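Local coordinates for protein apical membrane antigen 1 (PDB 4APM) that probably takes part in host-cell invasion by the parasite Babesia divergens as a calcium-binding surface protein of the moving junction, represented here by its three extracellular domains, at residues I11-Y15 with F359-T365; T36-G40 with S140-Y146; K50-M54 with N216-Y220; G79-P83 with I161-P165. All blocks are in the same frame, centred on the assembly; numbering follows the deposited sequence.

Interaction 1: residues I11-Y15 with F359-T365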
loop_
_atom_site.group_PDB
_atom_site.type_symbol
_atom_site.label_atom_id
_atom_site.label_comp_id
_atom_site.label_asym_id
_atom_site.label_seq_id
_atom_site.Cartn_x
_atom_site.Cartn_y
_atom_site.Cartn_z
ATOM N N ILE A 11 22.985 -2.746 -2.471
ATOM C CA ILE A 11 22.887 -1.403 -3.035
ATOM C C ILE A 11 21.437 -0.872 -3.081
ATOM O O ILE A 11 21.206 0.339 -3.103
ATOM C CB ILE A 11 23.681 -1.216 -4.365
ATOM C CG1 ILE A 11 22.756 -1.167 -5.586
ATOM C CG2 ILE A 11 24.782 -2.265 -4.512
ATOM C CD1 ILE A 11 23.205 -0.176 -6.642
ATOM N N TRP A 12 20.474 -1.780 -2.957
ATOM C CA TRP A 12 19.057 -1.409 -2.891
ATOM C C TRP A 12 18.552 -1.209 -1.472
ATOM O O TRP A 12 17.454 -0.674 -1.259
ATOM C CB TRP A 12 18.215 -2.456 -3.612
ATOM C CG TRP A 12 18.184 -2.276 -5.105
ATOM C CD1 TRP A 12 18.878 -3.007 -6.069
ATOM C CD2 TRP A 12 17.368 -1.324 -5.863
ATOM N NE1 TRP A 12 18.557 -2.576 -7.335
ATOM C CE2 TRP A 12 17.666 -1.557 -7.277
ATOM C CE3 TRP A 12 16.448 -0.343 -5.522
ATOM C CZ2 TRP A 12 17.067 -0.823 -8.282
ATOM C CZ3 TRP A 12 15.869 0.409 -6.548
ATOM C CH2 TRP A 12 16.182 0.177 -7.895
ATOM N N GLY A 13 19.360 -1.611 -0.492
ATOM C CA GLY A 13 18.892 -1.795 0.880
ATOM C C GLY A 13 18.240 -0.572 1.500
ATOM O O GLY A 13 17.255 -0.682 2.212
ATOM N N ARG A 14 18.778 0.605 1.227
ATOM C CA ARG A 14 18.223 1.812 1.814
ATOM C C ARG A 14 16.863 2.138 1.205
ATOM O O ARG A 14 15.896 2.388 1.936
ATOM C CB ARG A 14 19.172 2.997 1.681
ATOM C CG ARG A 14 18.883 4.082 2.705
ATOM C CD ARG A 14 19.974 5.147 2.748
ATOM N NE ARG A 14 19.491 6.420 2.219
ATOM C CZ ARG A 14 19.782 6.890 1.010
ATOM N NH1 ARG A 14 20.592 6.210 0.202
ATOM N NH2 ARG A 14 19.282 8.053 0.614
ATOM N N TYR A 15 16.785 2.081 -0.127
ATOM C CA TYR A 15 15.573 2.433 -0.848
ATOM C C TYR A 15 14.439 1.433 -0.570
ATOM O O TYR A 15 13.261 1.790 -0.598
ATOM C CB TYR A 15 15.849 2.504 -2.359
ATOM C CG TYR A 15 14.676 3.050 -3.173
ATOM C CD1 TYR A 15 14.435 4.433 -3.267
ATOM C CD2 TYR A 15 13.820 2.188 -3.858
ATOM C CE1 TYR A 15 13.357 4.930 -4.006
ATOM C CE2 TYR A 15 12.769 2.669 -4.624
ATOM C CZ TYR A 15 12.517 4.029 -4.680
ATOM O OH TYR A 15 11.421 4.480 -5.406
ATOM N N PHE A 359 11.241 5.803 -11.141
ATOM C CA PHE A 359 12.307 4.815 -10.859
ATOM C C PHE A 359 13.559 5.544 -10.327
ATOM O O PHE A 359 13.837 6.670 -10.752
ATOM C CB PHE A 359 12.645 4.007 -12.135
ATOM C CG PHE A 359 13.568 2.842 -11.886
ATOM C CD1 PHE A 359 14.915 3.048 -11.695
ATOM C CD2 PHE A 359 13.065 1.563 -11.729
ATOM C CE1 PHE A 359 15.755 2.001 -11.391
ATOM C CE2 PHE A 359 13.893 0.506 -11.417
ATOM C CZ PHE A 359 15.249 0.723 -11.258
ATOM N N PRO A 360 14.271 4.957 -9.335
ATOM C CA PRO A 360 15.416 5.725 -8.820
ATOM C C PRO A 360 16.685 5.536 -9.672
ATOM O O PRO A 360 17.487 4.636 -9.417
ATOM C CB PRO A 360 15.600 5.174 -7.400
ATOM C CG PRO A 360 15.077 3.782 -7.463
ATOM C CD PRO A 360 13.970 3.781 -8.493
ATOM N N CYS A 361 16.844 6.406 -10.670
ATOM C CA CYS A 361 17.876 6.269 -11.706
ATOM C C CYS A 361 19.267 6.096 -11.158
ATOM O O CYS A 361 20.113 5.475 -11.796
ATOM C CB CYS A 361 17.851 7.478 -12.621
ATOM S SG CYS A 361 16.173 7.935 -13.055
ATOM N N ASP A 362 19.511 6.625 -9.968
ATOM C CA ASP A 362 20.850 6.568 -9.397
ATOM C C ASP A 362 21.248 5.198 -8.842
ATOM O O ASP A 362 22.401 4.996 -8.494
ATOM C CB ASP A 362 21.027 7.644 -8.320
ATOM C CG ASP A 362 19.971 7.558 -7.231
ATOM O OD1 ASP A 362 18.777 7.372 -7.562
ATOM O OD2 ASP A 362 20.332 7.694 -6.044
ATOM N N ILE A 363 20.302 4.270 -8.711
ATOM C CA ILE A 363 20.626 2.942 -8.142
ATOM C C ILE A 363 20.690 1.901 -9.265
ATOM O O ILE A 363 19.681 1.586 -9.896
ATOM C CB ILE A 363 19.619 2.519 -7.041
ATOM C CG1 ILE A 363 19.659 3.492 -5.858
ATOM C CG2 ILE A 363 19.894 1.104 -6.545
ATOM C CD1 ILE A 363 18.444 3.397 -4.947
ATOM N N VAL A 364 21.895 1.430 -9.567
ATOM C CA VAL A 364 22.150 0.778 -10.855
ATOM C C VAL A 364 22.537 -0.686 -10.648
ATOM O O VAL A 364 23.442 -0.991 -9.878
ATOM C CB VAL A 364 23.223 1.536 -11.694
ATOM C CG1 VAL A 364 23.375 0.911 -13.075
ATOM C CG2 VAL A 364 22.857 3.008 -11.841
ATOM N N THR A 365 21.788 -1.583 -11.283
ATOM C CA THR A 365 22.021 -3.031 -11.201
ATOM C C THR A 365 21.480 -3.677 -12.483
ATOM O O THR A 365 20.678 -3.082 -13.183
ATOM C CB THR A 365 21.295 -3.680 -9.987
ATOM O OG1 THR A 365 19.894 -3.373 -10.037
ATOM C CG2 THR A 365 21.877 -3.192 -8.665
#

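Interaction 2: residues T36-G40 with S140-Y146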
loop_
_atom_site.group_PDB
_atom_site.type_symbol
_atom_site.label_atom_id
_atom_site.label_comp_id
_atom_site.label_asym_id
_atom_site.label_seq_id
_atom_site.Cartn_x
_atom_site.Cartn_y
_atom_site.Cartn_z
ATOM N N THR A 36 -4.412 -5.579 20.757
ATOM C CA THR A 36 -5.451 -5.817 21.752
ATOM C C THR A 36 -5.180 -5.006 23.008
ATOM O O THR A 36 -4.035 -4.880 23.443
ATOM C CB THR A 36 -5.532 -7.300 22.147
ATOM O OG1 THR A 36 -5.486 -8.101 20.971
ATOM C CG2 THR A 36 -6.844 -7.587 22.868
ATOM N N GLU A 37 -6.234 -4.410 23.551
ATOM C CA GLU A 37 -6.133 -3.634 24.781
ATOM C C GLU A 37 -7.358 -3.834 25.658
ATOM O O GLU A 37 -8.509 -3.918 25.167
ATOM C CB GLU A 37 -5.916 -2.144 24.511
ATOM C CG GLU A 37 -4.728 -1.840 23.623
ATOM C CD GLU A 37 -3.401 -2.080 24.320
ATOM O OE1 GLU A 37 -3.369 -2.047 25.573
ATOM O OE2 GLU A 37 -2.394 -2.305 23.609
ATOM N N ARG A 38 -7.084 -3.939 26.955
ATOM C CA ARG A 38 -8.114 -4.008 27.959
ATOM C C ARG A 38 -8.733 -2.632 28.125
ATOM O O ARG A 38 -8.030 -1.635 28.287
ATOM C CB ARG A 38 -7.549 -4.537 29.296
ATOM C CG ARG A 38 -8.446 -4.280 30.508
ATOM C CD ARG A 38 -8.299 -5.329 31.611
ATOM N NE ARG A 38 -6.899 -5.613 31.921
ATOM C CZ ARG A 38 -6.366 -6.830 31.927
ATOM N NH1 ARG A 38 -7.124 -7.893 31.688
ATOM N NH2 ARG A 38 -5.081 -6.989 32.213
ATOM N N VAL A 39 -10.054 -2.593 28.025
ATOM C CA VAL A 39 -10.836 -1.447 28.442
ATOM C C VAL A 39 -11.778 -1.861 29.590
ATOM O O VAL A 39 -12.898 -2.333 29.367
ATOM C CB VAL A 39 -11.608 -0.837 27.255
ATOM C CG1 VAL A 39 -12.187 -1.925 26.377
ATOM C CG2 VAL A 39 -12.681 0.118 27.733
ATOM N N GLY A 40 -11.293 -1.703 30.821
ATOM C CA GLY A 40 -11.976 -2.248 31.984
ATOM C C GLY A 40 -11.607 -3.698 32.190
ATOM O O GLY A 40 -10.452 -4.014 32.444
ATOM N N SER A 140 -15.599 4.963 28.867
ATOM C CA SER A 140 -15.862 3.858 29.785
ATOM C C SER A 140 -14.661 3.479 30.645
ATOM O O SER A 140 -14.820 2.846 31.690
ATOM C CB SER A 140 -16.365 2.637 29.026
ATOM O OG SER A 140 -15.328 2.077 28.246
ATOM N N ASP A 141 -13.466 3.869 30.214
ATOM C CA ASP A 141 -12.265 3.571 30.975
ATOM C C ASP A 141 -11.146 4.516 30.599
ATOM O O ASP A 141 -10.597 4.442 29.496
ATOM C CB ASP A 141 -11.826 2.123 30.766
ATOM C CG ASP A 141 -10.530 1.800 31.477
ATOM O OD1 ASP A 141 -10.009 2.685 32.190
ATOM O OD2 ASP A 141 -10.041 0.658 31.340
ATOM N N THR A 142 -10.768 5.359 31.555
ATOM C CA THR A 142 -9.955 6.532 31.282
ATOM C C THR A 142 -8.467 6.187 31.259
ATOM O O THR A 142 -7.639 7.015 30.894
ATOM C CB THR A 142 -10.270 7.689 32.273
ATOM O OG1 THR A 142 -9.208 7.840 33.225
ATOM C CG2 THR A 142 -11.584 7.431 33.022
ATOM N N ALA A 143 -8.136 4.950 31.621
ATOM C CA ALA A 143 -6.749 4.482 31.591
ATOM C C ALA A 143 -6.453 3.474 30.468
ATOM O O ALA A 143 -5.339 2.945 30.387
ATOM C CB ALA A 143 -6.353 3.887 32.940
ATOM N N THR A 144 -7.436 3.175 29.623
ATOM C CA THR A 144 -7.179 2.235 28.529
ATOM C C THR A 144 -6.141 2.758 27.535
ATOM O O THR A 144 -6.035 3.968 27.300
ATOM C CB THR A 144 -8.464 1.804 27.801
ATOM O OG1 THR A 144 -8.165 0.702 26.947
ATOM C CG2 THR A 144 -9.053 2.941 26.972
ATOM N N LYS A 145 -5.336 1.839 27.015
ATOM C CA LYS A 145 -4.461 2.103 25.884
ATOM C C LYS A 145 -5.231 1.943 24.554
ATOM O O LYS A 145 -4.655 2.107 23.452
ATOM C CB LYS A 145 -3.273 1.144 25.918
ATOM C CG LYS A 145 -2.182 1.526 26.904
ATOM C CD LYS A 145 -1.422 0.293 27.370
ATOM C CE LYS A 145 0.056 0.598 27.569
ATOM N NZ LYS A 145 0.668 -0.238 28.649
ATOM N N TYR A 146 -6.527 1.633 24.659
ATOM C CA TYR A 146 -7.378 1.441 23.485
ATOM C C TYR A 146 -7.586 2.756 22.726
ATOM O O TYR A 146 -7.870 3.795 23.331
ATOM C CB TYR A 146 -8.729 0.835 23.884
ATOM C CG TYR A 146 -9.605 0.477 22.703
ATOM C CD1 TYR A 146 -10.419 1.416 22.126
ATOM C CD2 TYR A 146 -9.549 -0.787 22.128
ATOM C CE1 TYR A 146 -11.195 1.102 21.029
ATOM C CE2 TYR A 146 -10.313 -1.111 21.031
ATOM C CZ TYR A 146 -11.126 -0.159 20.484
ATOM O OH TYR A 146 -11.891 -0.455 19.383
HETATM O O HOH W 1 -5.264 -0.916 27.965
#

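Interaction 3: residues K50-M54 with N216-Y220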
loop_
_atom_site.group_PDB
_atom_site.type_symbol
_atom_site.label_atom_id
_atom_site.label_comp_id
_atom_site.label_asym_id
_atom_site.label_seq_id
_atom_site.Cartn_x
_atom_site.Cartn_y
_atom_site.Cartn_z
ATOM N N LYS A 50 1.491 0.877 11.132
ATOM C CA LYS A 50 2.343 2.058 11.181
ATOM C C LYS A 50 2.318 2.932 9.889
ATOM O O LYS A 50 2.739 4.106 9.909
ATOM C CB LYS A 50 3.771 1.655 11.546
ATOM C CG LYS A 50 3.946 1.231 13.013
ATOM C CD LYS A 50 5.375 0.805 13.334
ATOM C CE LYS A 50 5.854 -0.281 12.362
ATOM N NZ LYS A 50 7.028 -1.091 12.830
ATOM N N CYS A 51 1.761 2.381 8.808
ATOM C CA CYS A 51 1.508 3.111 7.590
ATOM C C CYS A 51 0.009 3.414 7.441
ATOM O O CYS A 51 -0.834 2.559 7.703
ATOM C CB CYS A 51 1.961 2.293 6.405
ATOM S SG CYS A 51 3.726 1.952 6.402
ATOM N N PRO A 52 -0.323 4.643 7.009
ATOM C CA PRO A 52 -1.683 4.877 6.543
ATOM C C PRO A 52 -1.894 4.110 5.231
ATOM O O PRO A 52 -0.913 3.734 4.569
ATOM C CB PRO A 52 -1.700 6.395 6.294
ATOM C CG PRO A 52 -0.230 6.808 6.141
ATOM C CD PRO A 52 0.631 5.605 6.413
ATOM N N VAL A 53 -3.141 3.765 4.936
ATOM C CA VAL A 53 -3.492 2.984 3.756
ATOM C C VAL A 53 -4.349 3.859 2.806
ATOM O O VAL A 53 -5.492 4.196 3.121
ATOM C CB VAL A 53 -4.285 1.719 4.174
ATOM C CG1 VAL A 53 -4.586 0.852 2.974
ATOM C CG2 VAL A 53 -3.508 0.914 5.237
ATOM N N MET A 54 -3.784 4.277 1.681
ATOM C CA MET A 54 -4.508 5.181 0.781
ATOM C C MET A 54 -5.649 4.432 0.073
ATOM O O MET A 54 -5.513 3.258 -0.296
ATOM C CB MET A 54 -3.578 5.791 -0.260
ATOM C CG MET A 54 -2.517 6.700 0.300
ATOM S SD MET A 54 -1.479 7.385 -1.006
ATOM C CE MET A 54 -2.492 8.728 -1.650
ATOM N N ASN A 216 8.986 6.471 5.163
ATOM C CA ASN A 216 9.253 5.133 5.734
ATOM C C ASN A 216 8.327 4.037 5.189
ATOM O O ASN A 216 8.539 2.856 5.432
ATOM C CB ASN A 216 9.139 5.187 7.265
ATOM C CG ASN A 216 10.358 5.821 7.926
ATOM O OD1 ASN A 216 11.424 5.908 7.327
ATOM N ND2 ASN A 216 10.212 6.225 9.178
ATOM N N CYS A 217 7.257 4.460 4.525
ATOM C CA CYS A 217 6.200 3.567 4.040
ATOM C C CYS A 217 6.189 3.674 2.519
ATOM O O CYS A 217 6.463 4.747 1.984
ATOM C CB CYS A 217 4.847 4.047 4.583
ATOM S SG CYS A 217 4.592 3.826 6.353
ATOM N N PRO A 218 5.841 2.585 1.813
ATOM C CA PRO A 218 5.803 2.659 0.350
ATOM C C PRO A 218 4.484 3.264 -0.153
ATOM O O PRO A 218 3.629 2.535 -0.641
ATOM C CB PRO A 218 5.878 1.177 -0.056
ATOM C CG PRO A 218 5.151 0.473 1.056
ATOM C CD PRO A 218 5.588 1.206 2.296
ATOM N N MET A 219 4.357 4.588 -0.098
ATOM C CA MET A 219 3.080 5.252 -0.386
ATOM C C MET A 219 2.803 5.429 -1.872
ATOM O O MET A 219 1.662 5.657 -2.257
ATOM C CB MET A 219 2.995 6.612 0.328
ATOM C CG MET A 219 3.213 6.524 1.843
ATOM S SD MET A 219 2.129 5.313 2.663
ATOM C CE MET A 219 0.532 5.889 2.144
ATOM N N TYR A 220 3.826 5.266 -2.713
ATOM C CA TYR A 220 3.644 5.551 -4.137
ATOM C C TYR A 220 4.052 4.421 -5.055
ATOM O O TYR A 220 5.130 3.844 -4.900
ATOM C CB TYR A 220 4.325 6.878 -4.535
ATOM C CG TYR A 220 4.032 7.983 -3.546
ATOM C CD1 TYR A 220 2.756 8.532 -3.442
ATOM C CD2 TYR A 220 4.991 8.382 -2.625
ATOM C CE1 TYR A 220 2.464 9.490 -2.481
ATOM C CE2 TYR A 220 4.709 9.345 -1.661
ATOM C CZ TYR A 220 3.452 9.894 -1.597
ATOM O OH TYR A 220 3.178 10.842 -0.627
#

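Interaction 4: residues G79-P83 with I161-P165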
loop_
_atom_site.group_PDB
_atom_site.type_symbol
_atom_site.label_atom_id
_atom_site.label_comp_id
_atom_site.label_asym_id
_atom_site.label_seq_id
_atom_site.Cartn_x
_atom_site.Cartn_y
_atom_site.Cartn_z
ATOM N N GLY A 79 -23.052 5.597 8.996
ATOM C CA GLY A 79 -21.733 5.105 8.653
ATOM C C GLY A 79 -21.052 4.605 9.903
ATOM O O GLY A 79 -21.711 4.127 10.824
ATOM N N LEU A 80 -19.742 4.825 9.966
ATOM C CA LEU A 80 -18.875 4.259 10.988
ATOM C C LEU A 80 -18.248 5.371 11.829
ATOM O O LEU A 80 -17.539 5.095 12.818
ATOM C CB LEU A 80 -17.751 3.484 10.306
ATOM C CG LEU A 80 -17.786 1.963 10.190
ATOM C CD1 LEU A 80 -19.200 1.427 10.174
ATOM C CD2 LEU A 80 -16.973 1.488 8.998
ATOM N N ALA A 81 -18.448 6.614 11.391
ATOM C CA ALA A 81 -17.801 7.777 11.990
ATOM C C ALA A 81 -18.331 8.078 13.381
ATOM O O ALA A 81 -19.511 7.821 13.684
ATOM C CB ALA A 81 -17.976 8.996 11.095
ATOM N N PHE A 82 -17.468 8.648 14.223
ATOM C CA PHE A 82 -17.885 9.137 15.535
ATOM C C PHE A 82 -19.241 9.845 15.532
ATOM O O PHE A 82 -19.476 10.732 14.698
ATOM C CB PHE A 82 -16.820 10.046 16.130
ATOM C CG PHE A 82 -16.120 9.450 17.312
ATOM C CD1 PHE A 82 -15.487 8.217 17.209
ATOM C CD2 PHE A 82 -16.111 10.104 18.535
ATOM C CE1 PHE A 82 -14.861 7.648 18.305
ATOM C CE2 PHE A 82 -15.480 9.545 19.629
ATOM C CZ PHE A 82 -14.849 8.317 19.513
ATOM N N PRO A 83 -20.120 9.501 16.504
ATOM C CA PRO A 83 -21.345 10.300 16.681
ATOM C C PRO A 83 -21.042 11.757 17.053
ATOM O O PRO A 83 -19.878 12.115 17.323
ATOM C CB PRO A 83 -22.083 9.590 17.820
ATOM C CG PRO A 83 -21.032 8.856 18.572
ATOM C CD PRO A 83 -19.920 8.535 17.601
ATOM N N ILE A 161 -12.685 10.444 12.982
ATOM C CA ILE A 161 -12.450 9.356 13.897
ATOM C C ILE A 161 -13.593 8.367 13.755
ATOM O O ILE A 161 -14.766 8.757 13.715
ATOM C CB ILE A 161 -12.307 9.864 15.353
ATOM C CG1 ILE A 161 -11.335 11.054 15.405
ATOM C CG2 ILE A 161 -11.875 8.740 16.287
ATOM C CD1 ILE A 161 -9.919 10.764 14.940
ATOM N N LEU A 162 -13.238 7.098 13.616
ATOM C CA LEU A 162 -14.209 6.045 13.485
ATOM C C LEU A 162 -14.600 5.596 14.871
ATOM O O LEU A 162 -13.791 5.679 15.798
ATOM C CB LEU A 162 -13.637 4.887 12.653
ATOM C CG LEU A 162 -13.301 5.320 11.221
ATOM C CD1 LEU A 162 -13.013 4.158 10.285
ATOM C CD2 LEU A 162 -14.432 6.153 10.663
ATOM N N PHE A 163 -15.861 5.200 15.029
ATOM C CA PHE A 163 -16.393 4.748 16.317
ATOM C C PHE A 163 -16.162 3.259 16.547
ATOM O O PHE A 163 -16.449 2.757 17.617
ATOM C CB PHE A 163 -17.897 5.043 16.406
ATOM C CG PHE A 163 -18.437 5.068 17.817
ATOM C CD1 PHE A 163 -17.918 5.952 18.769
ATOM C CD2 PHE A 163 -19.502 4.244 18.185
ATOM C CE1 PHE A 163 -18.419 5.982 20.068
ATOM C CE2 PHE A 163 -20.027 4.290 19.477
ATOM C CZ PHE A 163 -19.479 5.154 20.417
ATOM N N THR A 164 -15.723 2.537 15.515
ATOM C CA THR A 164 -15.489 1.089 15.639
ATOM C C THR A 164 -14.282 0.675 14.818
ATOM O O THR A 164 -14.056 1.232 13.745
ATOM C CB THR A 164 -16.707 0.257 15.162
ATOM O OG1 THR A 164 -16.340 -1.129 15.098
ATOM C CG2 THR A 164 -17.159 0.691 13.804
ATOM N N PRO A 165 -13.521 -0.339 15.295
ATOM C CA PRO A 165 -12.442 -0.845 14.460
ATOM C C PRO A 165 -12.921 -1.903 13.454
ATOM O O PRO A 165 -12.107 -2.417 12.675
ATOM C CB PRO A 165 -11.489 -1.459 15.471
ATOM C CG PRO A 165 -12.395 -1.967 16.561
ATOM C CD PRO A 165 -13.563 -1.015 16.612
#

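Interaction 1: residues I11-Y15 with F359-T365
A short N-terminal helix can be tied to a loop 344 residues away when one large aromatic side chain does most of the reaching. Here helix 8-16 meets a loop built on a type I beta turn, P360 to I363, closed by I363 N to P360 O. The CA-to-CB bond of W12 runs sideways, yet its m rotamer (chi1 -81°, chi2 103°) lays the indole across the turn. I363, at chi1 -62° and chi2 163°, turns CG2 onto the face of the six-membered ring, a CH-pi contact 3.6 Å from the centroid, and sends CD1 to within 3.8 Å of Y15 CB. Y15 takes chi1 -172°, so that P360 CG sits over its ring in a second CH-pi contact, 3.8 Å from the centroid. F359 points CB away from the helix, but with chi1 -171° its ring swings back: F359 CZ lies 3.5 Å from W12 CH2. I11 has chi1 at 105°, between the usual wells, which puts CD1 3.6 Å from I363 CG2. W12 and F359 rest on L336 of strand 335-339, an outermost strand of the mixed sheet, so the helix lies against that sheet edge; a disulfide from C361 to C409 ties down the loop. The polar edge of the indole is matched too: T365, at chi1 55°, presents OG1 to W12 NE1 in a nearly straight hydrogen bond of 3.1 Å.

Interaction 2: residues T36-G40 with S140-Y146
Two hydrogen bonds of 2.7 Å fix this contact, one from T144 OG1 to R38 O and one from G40 N to D141 OD2, the latter bent at 133°. They illustrate how a loop without regular structure can dock on a strand by using side chains in place of a backbone ladder. Both donor and acceptor side chains are held by their own loop. T144 OG1 also accepts from Y146 N at 3.0 Å, an ST turn, and D141 OD1 accepts from A143 N at 3.0 Å, an Asx turn. A water widens the link, giving hydrogen bonds to R38 O and E37 OE1 and accepting one from K145 N. Packing follows further out: V39 CG2 touches D141 CB at 3.7 Å, and E37 CB lies 4.1 Å from Y146 CB. G40, with phi 84° and psi -115°, adopts a backbone shape that a CB would obstruct, and so lets the chain turn beside D141. Behind the contact, strand 35-39 pairs antiparallel with strand 42-46 in a two-stranded sheet, E37 bonding through its backbone to H44. Y146 packs on P138 within its loop; its touch on H44 sets that loop, between helix 125-134 and strand 150-153, against the hairpin.

Interaction 3: residues K50-M54 with N216-Y220
M219, C217 and M54 lose the most surface in this buried junction, an example of a disulfide whose surroundings are packed with sulfur and apolar side chains. C217, just past helix 213-216, is covalently joined to C51: the SG atoms of C51 and C217 are 2.1 Å apart, and a chi3 of -94° is close to the relaxed value for a disulfide. Both cysteines use the m rotamer and direct CB across the gap. From C217 the chain folds through an inverse gamma turn centred on P218, with a weak M219 N to C217 O bond, and this places M219 beside the other segment. Its side chain, m at all three chi angles, curls so that SD lies 4.0 Å from P52 CD and M219 CE lies 3.7 Å from M54 CG. M219 CE also approaches P52 O at 3.6 Å. No hydrogen bond crosses between the segments; the disulfide and the apolar contacts do the joining. M54 lies on strand 53-54, an outermost strand of the five-stranded antiparallel sheet, and touches Y203 of strand 202-205 beside it. W213 of helix 213-216 covers both P52 and M219, and the cross-link joins the loop leading into the edge strand to the residue just after that helix, before the chain moves on to strand 225-231.

Interaction 4: residues G79-P83 with I161-P165
I161, at the end of strand 158-161, offers its carbonyl to the loop: F82 N donates to I161 O at 2.8 Å, and F82 CD1 packs 3.8 Å from I161 CG2. L162 lies opposite A81, their CA atoms 4.3 Å apart. Its own CA makes a CA-H...O contact of 3.5 Å with L80 O, and L162 O meets the edge of the F82 ring. F163 N then donates to L80 O at 2.8 Å and 176°. Its side chain sends an edge toward the face of F82, a T-shaped pair with centroids 5.2 Å apart and planes at 81°, while P83 CD sits over the F163 ring in a CH-pi contact. T164 closes the contact with CG2 3.9 Å from L80 CG; its OG1 is hydrogen-bonded to M166 N. The contact joins the loop between strands 56-60 and 111-112 to the chain leaving the five-stranded antiparallel sheet. The end-to-end directions differ by 115°, so pairing soon stops. Two backbone hydrogen bonds flanking A81 and L162 mark an isolated antiparallel beta bridge, with these two its non-hydrogen-bonded pair.

How the interactions relate
The four contacts show how closures of very different length share one chain. Interaction 1, joining residues 344 positions apart, spans the other three in sequence; interactions 1 and 2 lie on opposite sides of the chain's centre, their own centres about 44 Å apart. Interaction 3, about 6 Å from that centre, lies between, its centre about 19 Å from that of interaction 1 and about 22 Å from that of interaction 4, which it encloses along the chain. Interactions 2 and 4 have alternating segments and touch directly: Y146 OH packs 3.2 Å from P165 CG, with centres about 17 Å apart. All four lie away from the calcium site at G120 and D122.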